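Local coordinates for protein cortical-lytic enzyme (Clostridium perfringens, PDB 5JIP) that probably acts as a lysozyme-type muramidase of glycoside hydrolase family 25, cutting the cortex peptidoglycan of the bacterial spore during germination, at residues D132-R137 / R144-Y149; R198-Q203 / D227-P232. All coordinates share one frame; numbering follows the deposited sequence.

Packing in a modified TIM barrel can be followed from its outer helices to the neighbouring domain through two contacts whose centres lie about 15 Å apart. Interaction 1 sets helix 124-142 against the lead-in to strand 147-151; interaction 2 joins segment 198-203, on strand 201-208, to the loop that leaves the barrel and binds magnesium. Both strands belong to one sheet, and the contacts meet directly: M147 CE lies 3.9 Å from M201 SD, and Y149 OH lies 2.6 Å from Q203 OE1, a probable hydrogen bond. R144 also packs on P231. The metal belongs to interaction 2, while the L146 side chain of interaction 1 is about 14 Å away from it.

Interaction 1 (D132-R137 / R144-Y149); sequences DRFRDR and RRLMLY
F134 and L146 carry the apolar part of this contact, in which a helix is seated on the chain leading into the next strand. The two side chains cross at roughly a right angle, and a single methyl does the touching: L146 CD2 comes up to the edge of the phenyl ring, near its plane, 3.5 Å from F134 CD1. The ring reaches this methyl because CG of F134 stands anti to the backbone N (chi1 -173°), which brings the ring edge to L146, just ahead of the strand. The same methyl also lies against the helix backbone, with L146 CD2 3.8 Å from R135 CA. Elsewhere the phenyl group packs on L112 and A89.

The polar interactions of D132, R135 and D136 lie beside the apolar contact, within the helix; no hydrogen bond links the two segments. R135, its chain bent at chi2 and chi3, grips D132 side-on with two nitrogens directed at one oxygen: NH2 lies 2.7 Å and NE 3.0 Å from D132 OD1, which sits almost in the guanidinium plane. D136 adds a long, purely electrostatic contact to R135. Across the segments R135 NH1 stands 4.6 Å from R145 NH2, and D172 serves both, its carboxylate pairing with R135 and its backbone O accepting from R145. K280 of the second subunit pairs with both D132 and D136, tying this flank to the dimer interface.

Packing of the helix on the lead-in to the following strand belongs to the beta-alpha-beta unit of strand 111-113, helix 124-142 and strand 147-151, a building block of the TIM barrel.

Interaction 2 (R198-Q203 / D227-P232); sequences RWTMWQ and DSLMPP. With MG (magnesium ion), chain E.
L229 meets both T200 and M201 with CD2, while CD1 reaches only the M201 sulfur, so a leucine from a metal-binding loop is packed against residues T200 and M201 of a barrel-strand segment. Its CG stands anti to the carbonyl carbon (chi1 -66°); chi2 (177°) extends the chain to CD1, and CD2, the other branch, is the methyl turned to both partners. There CD2 meets T200 CG2 at 3.7 Å, the two side chains sliding past each other in opposite directions. T200 presents this methyl because CG2, rather than OG1, is anti to the backbone N.

M201 approaches differently, crossing the leucine at about a right angle. Its chain is extended through chi2 and then bends at the thioether, where chi3 is 28°. The sulfur sits over the fork of the leucine, with M201 SD 3.9 Å from L229 CD2 and 4.1 Å from L229 CD1. The contact is apolar throughout, and no hydrogen bond crosses it.

Just behind the leucine, the backbone turns round a magnesium ion. D227 O and M230 O coordinate it at 2.2 Å and 2.0 Å, and the backbone bond from M230 N to D227 O closes the turn between these two ligands. Two waters, each 2.1 Å from the metal, occupy further positions, and D258 and D304 complete the site. The side chain of D227 faces another task, its OD2 accepting from the backbone N of D257.

In sequence L229 lies between the ligand residues D227 and M230, yet it turns its side chain to the barrel, a local link between the family 25 TIM barrel and the magnesium site at its junction with the C-terminal beta-sheet domain.

Interaction 1 (D132-R137 / R144-Y149)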
# COMPACT_ATOMS: atom_id res chain seq x y z
N ASP A 132 8.09 16.64 15.69
CA ASP A 132 7.01 16.62 14.71
C ASP A 132 7.16 17.75 13.70
O ASP A 132 6.88 17.57 12.51
CB ASP A 132 5.69 16.73 15.48
CG ASP A 132 4.50 16.18 14.72
OD1 ASP A 132 4.67 15.37 13.79
OD2 ASP A 132 3.37 16.57 15.09
N ARG A 133 7.62 18.92 14.15
CA ARG A 133 7.83 20.02 13.22
C ARG A 133 8.99 19.73 12.29
O ARG A 133 8.93 20.02 11.09
CB ARG A 133 8.09 21.32 14.01
CG ARG A 133 8.54 22.50 13.14
CD ARG A 133 7.47 22.95 12.15
NE ARG A 133 6.24 23.33 12.85
CZ ARG A 133 5.96 24.56 13.27
NH1 ARG A 133 4.82 24.81 13.90
NH2 ARG A 133 6.82 25.56 13.07
N PHE A 134 10.07 19.17 12.85
CA PHE A 134 11.20 18.75 12.03
C PHE A 134 10.74 17.74 10.98
O PHE A 134 11.01 17.90 9.78
CB PHE A 134 12.28 18.15 12.93
CG PHE A 134 13.59 17.84 12.21
CD1 PHE A 134 13.69 16.76 11.33
CD2 PHE A 134 14.71 18.62 12.42
CE1 PHE A 134 14.89 16.47 10.67
CE2 PHE A 134 15.93 18.32 11.76
CZ PHE A 134 16.01 17.25 10.89
N ARG A 135 9.97 16.75 11.41
CA ARG A 135 9.43 15.77 10.47
C ARG A 135 8.58 16.43 9.37
O ARG A 135 8.71 16.09 8.18
CB ARG A 135 8.61 14.74 11.25
CG ARG A 135 7.91 13.68 10.40
CD ARG A 135 6.46 14.00 10.21
NE ARG A 135 5.73 13.85 11.48
CZ ARG A 135 5.12 12.74 11.90
NH1 ARG A 135 5.10 11.66 11.15
NH2 ARG A 135 4.51 12.73 13.09
N ASP A 136 7.69 17.35 9.74
CA ASP A 136 6.84 17.99 8.74
C ASP A 136 7.66 18.75 7.70
O ASP A 136 7.41 18.66 6.49
CB ASP A 136 5.83 18.94 9.41
CG ASP A 136 4.71 18.21 10.14
OD1 ASP A 136 4.54 16.99 9.93
OD2 ASP A 136 4.01 18.86 10.93
N ARG A 137 8.63 19.54 8.15
CA ARG A 137 9.48 20.26 7.23
C ARG A 137 10.27 19.30 6.36
O ARG A 137 10.34 19.47 5.13
CB ARG A 137 10.43 21.17 8.00
CG ARG A 137 11.35 22.03 7.12
CD ARG A 137 10.54 23.00 6.31
NE ARG A 137 11.40 24.05 5.78
CZ ARG A 137 10.96 25.23 5.35
NH1 ARG A 137 9.65 25.51 5.38
NH2 ARG A 137 11.83 26.12 4.89
N ARG A 144 10.64 12.43 1.13
CA ARG A 144 11.22 11.25 1.74
C ARG A 144 10.74 11.10 3.18
O ARG A 144 10.76 12.07 3.95
CB ARG A 144 12.76 11.30 1.76
CG ARG A 144 13.44 11.19 0.42
CD ARG A 144 13.33 9.81 -0.14
NE ARG A 144 13.96 8.79 0.72
CZ ARG A 144 15.24 8.42 0.68
NH1 ARG A 144 16.11 8.95 -0.17
NH2 ARG A 144 15.66 7.47 1.50
N ARG A 145 10.37 9.88 3.54
CA ARG A 145 10.10 9.55 4.93
C ARG A 145 11.32 9.72 5.83
O ARG A 145 12.44 9.32 5.49
CB ARG A 145 9.62 8.12 5.06
CG ARG A 145 8.34 7.74 4.36
CD ARG A 145 7.14 8.55 4.83
NE ARG A 145 7.00 8.74 6.26
CZ ARG A 145 6.42 7.88 7.11
NH1 ARG A 145 5.96 6.72 6.68
NH2 ARG A 145 6.30 8.19 8.40
N LEU A 146 11.07 10.28 7.01
CA LEU A 146 12.07 10.48 8.04
C LEU A 146 11.92 9.42 9.13
O LEU A 146 10.84 9.25 9.70
CB LEU A 146 11.91 11.88 8.65
CG LEU A 146 12.90 12.27 9.74
CD1 LEU A 146 14.30 12.40 9.16
CD2 LEU A 146 12.47 13.56 10.41
N MET A 147 13.01 8.71 9.43
CA MET A 147 13.04 7.76 10.55
C MET A 147 13.55 8.46 11.81
O MET A 147 14.42 9.34 11.73
CB MET A 147 13.92 6.54 10.22
CG MET A 147 14.11 5.57 11.38
SD MET A 147 14.38 3.85 10.88
CE MET A 147 16.00 3.96 10.17
N LEU A 148 12.97 8.10 12.96
CA LEU A 148 13.38 8.62 14.27
C LEU A 148 14.27 7.61 14.97
O LEU A 148 13.92 6.43 15.10
CB LEU A 148 12.17 8.93 15.15
CG LEU A 148 12.53 9.47 16.56
CD1 LEU A 148 13.10 10.82 16.41
CD2 LEU A 148 11.29 9.47 17.45
N TYR A 149 15.45 8.06 15.39
CA TYR A 149 16.30 7.31 16.29
C TYR A 149 16.21 7.89 17.70
O TYR A 149 16.36 9.10 17.88
CB TYR A 149 17.76 7.31 15.85
CG TYR A 149 18.69 6.76 16.93
CD1 TYR A 149 19.10 7.56 18.00
CD2 TYR A 149 19.18 5.47 16.86
CE1 TYR A 149 19.92 7.07 18.99
CE2 TYR A 149 20.06 4.98 17.86
CZ TYR A 149 20.41 5.80 18.92
OH TYR A 149 21.25 5.36 19.91

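Interaction 2 (R198-Q203 / D227-P232)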
# COMPACT_ATOMS: atom_id res chain seq x y z
N ARG A 198 5.77 -1.42 15.79
CA ARG A 198 6.98 -2.17 15.50
C ARG A 198 8.18 -1.24 15.51
O ARG A 198 8.04 -0.04 15.25
CB ARG A 198 6.92 -2.83 14.12
CG ARG A 198 5.94 -3.93 13.97
CD ARG A 198 5.86 -4.37 12.51
NE ARG A 198 7.16 -4.81 11.98
CZ ARG A 198 7.75 -5.96 12.29
NH1 ARG A 198 7.19 -6.80 13.17
NH2 ARG A 198 8.93 -6.27 11.74
N TRP A 199 9.35 -1.80 15.79
CA TRP A 199 10.60 -1.13 15.45
C TRP A 199 11.02 -1.51 14.04
O TRP A 199 10.80 -2.63 13.57
CB TRP A 199 11.73 -1.43 16.44
CG TRP A 199 12.11 -2.86 16.75
CD1 TRP A 199 11.76 -3.57 17.86
CD2 TRP A 199 13.03 -3.68 16.02
NE1 TRP A 199 12.35 -4.81 17.83
CE2 TRP A 199 13.13 -4.90 16.71
CE3 TRP A 199 13.71 -3.53 14.83
CZ2 TRP A 199 13.92 -5.94 16.27
CZ3 TRP A 199 14.49 -4.57 14.38
CH2 TRP A 199 14.59 -5.76 15.08
N THR A 200 11.59 -0.54 13.35
CA THR A 200 12.18 -0.76 12.05
C THR A 200 13.64 -1.19 12.18
O THR A 200 14.09 -2.09 11.45
CB THR A 200 12.04 0.52 11.23
OG1 THR A 200 10.64 0.78 11.03
CG2 THR A 200 12.75 0.44 9.93
N MET A 201 14.39 -0.56 13.09
CA MET A 201 15.75 -0.99 13.42
C MET A 201 15.92 -0.96 14.93
O MET A 201 15.23 -0.22 15.64
CB MET A 201 16.80 -0.11 12.76
CG MET A 201 16.84 -0.23 11.26
SD MET A 201 18.15 0.77 10.46
CE MET A 201 19.41 0.89 11.68
N TRP A 202 16.84 -1.78 15.40
CA TRP A 202 17.16 -1.92 16.82
C TRP A 202 18.68 -1.84 16.97
O TRP A 202 19.40 -2.71 16.46
CB TRP A 202 16.62 -3.23 17.37
CG TRP A 202 17.11 -3.64 18.73
CD1 TRP A 202 17.60 -2.84 19.72
CD2 TRP A 202 17.15 -4.99 19.24
NE1 TRP A 202 17.94 -3.61 20.83
CE2 TRP A 202 17.68 -4.93 20.55
CE3 TRP A 202 16.78 -6.22 18.72
CZ2 TRP A 202 17.84 -6.07 21.33
CZ3 TRP A 202 16.95 -7.35 19.50
CH2 TRP A 202 17.46 -7.27 20.78
N GLN A 203 19.16 -0.77 17.61
CA GLN A 203 20.56 -0.62 17.96
C GLN A 203 20.77 -1.37 19.27
O GLN A 203 20.27 -0.94 20.32
CB GLN A 203 20.94 0.84 18.12
CG GLN A 203 22.44 1.08 18.19
CD GLN A 203 22.72 2.53 18.41
OE1 GLN A 203 22.47 3.06 19.48
NE2 GLN A 203 23.24 3.19 17.37
N ASP A 227 15.00 -3.71 1.34
CA ASP A 227 14.04 -2.88 0.63
C ASP A 227 13.19 -2.06 1.59
O ASP A 227 12.79 -0.94 1.26
CB ASP A 227 13.13 -3.76 -0.25
CG ASP A 227 13.89 -4.57 -1.30
OD1 ASP A 227 15.00 -4.20 -1.66
OD2 ASP A 227 13.34 -5.60 -1.77
N SER A 228 12.96 -2.57 2.80
CA SER A 228 12.11 -1.88 3.77
C SER A 228 12.78 -0.65 4.37
O SER A 228 12.12 0.10 5.08
CB SER A 228 11.70 -2.84 4.88
OG SER A 228 10.85 -3.85 4.34
N LEU A 229 14.07 -0.45 4.13
CA LEU A 229 14.76 0.77 4.54
C LEU A 229 14.87 1.79 3.41
O LEU A 229 15.21 2.96 3.68
CB LEU A 229 16.17 0.45 5.05
CG LEU A 229 16.27 -0.38 6.34
CD1 LEU A 229 17.73 -0.67 6.67
CD2 LEU A 229 15.57 0.35 7.50
N MET A 230 14.63 1.37 2.16
CA MET A 230 14.92 2.16 0.95
C MET A 230 13.67 2.46 0.12
O MET A 230 12.70 1.69 0.14
CB MET A 230 15.91 1.42 0.06
CG MET A 230 17.16 1.03 0.77
SD MET A 230 18.44 0.38 -0.35
CE MET A 230 17.64 -1.03 -1.11
N PRO A 231 13.67 3.54 -0.65
CA PRO A 231 12.65 3.69 -1.68
C PRO A 231 12.76 2.58 -2.70
O PRO A 231 13.86 2.04 -2.95
CB PRO A 231 12.97 5.06 -2.30
CG PRO A 231 13.85 5.74 -1.28
CD PRO A 231 14.62 4.67 -0.67
N PRO A 232 11.66 2.24 -3.37
CA PRO A 232 11.74 1.29 -4.48
C PRO A 232 12.56 1.85 -5.63
O PRO A 232 12.73 3.07 -5.77
CB PRO A 232 10.28 1.09 -4.91
CG PRO A 232 9.53 2.10 -4.26
CD PRO A 232 10.32 2.84 -3.25
MG MG E . 11.21 0.44 0.74
O HOH W 1 11.11 1.35 2.63
O HOH W 2 11.29 -0.34 -1.24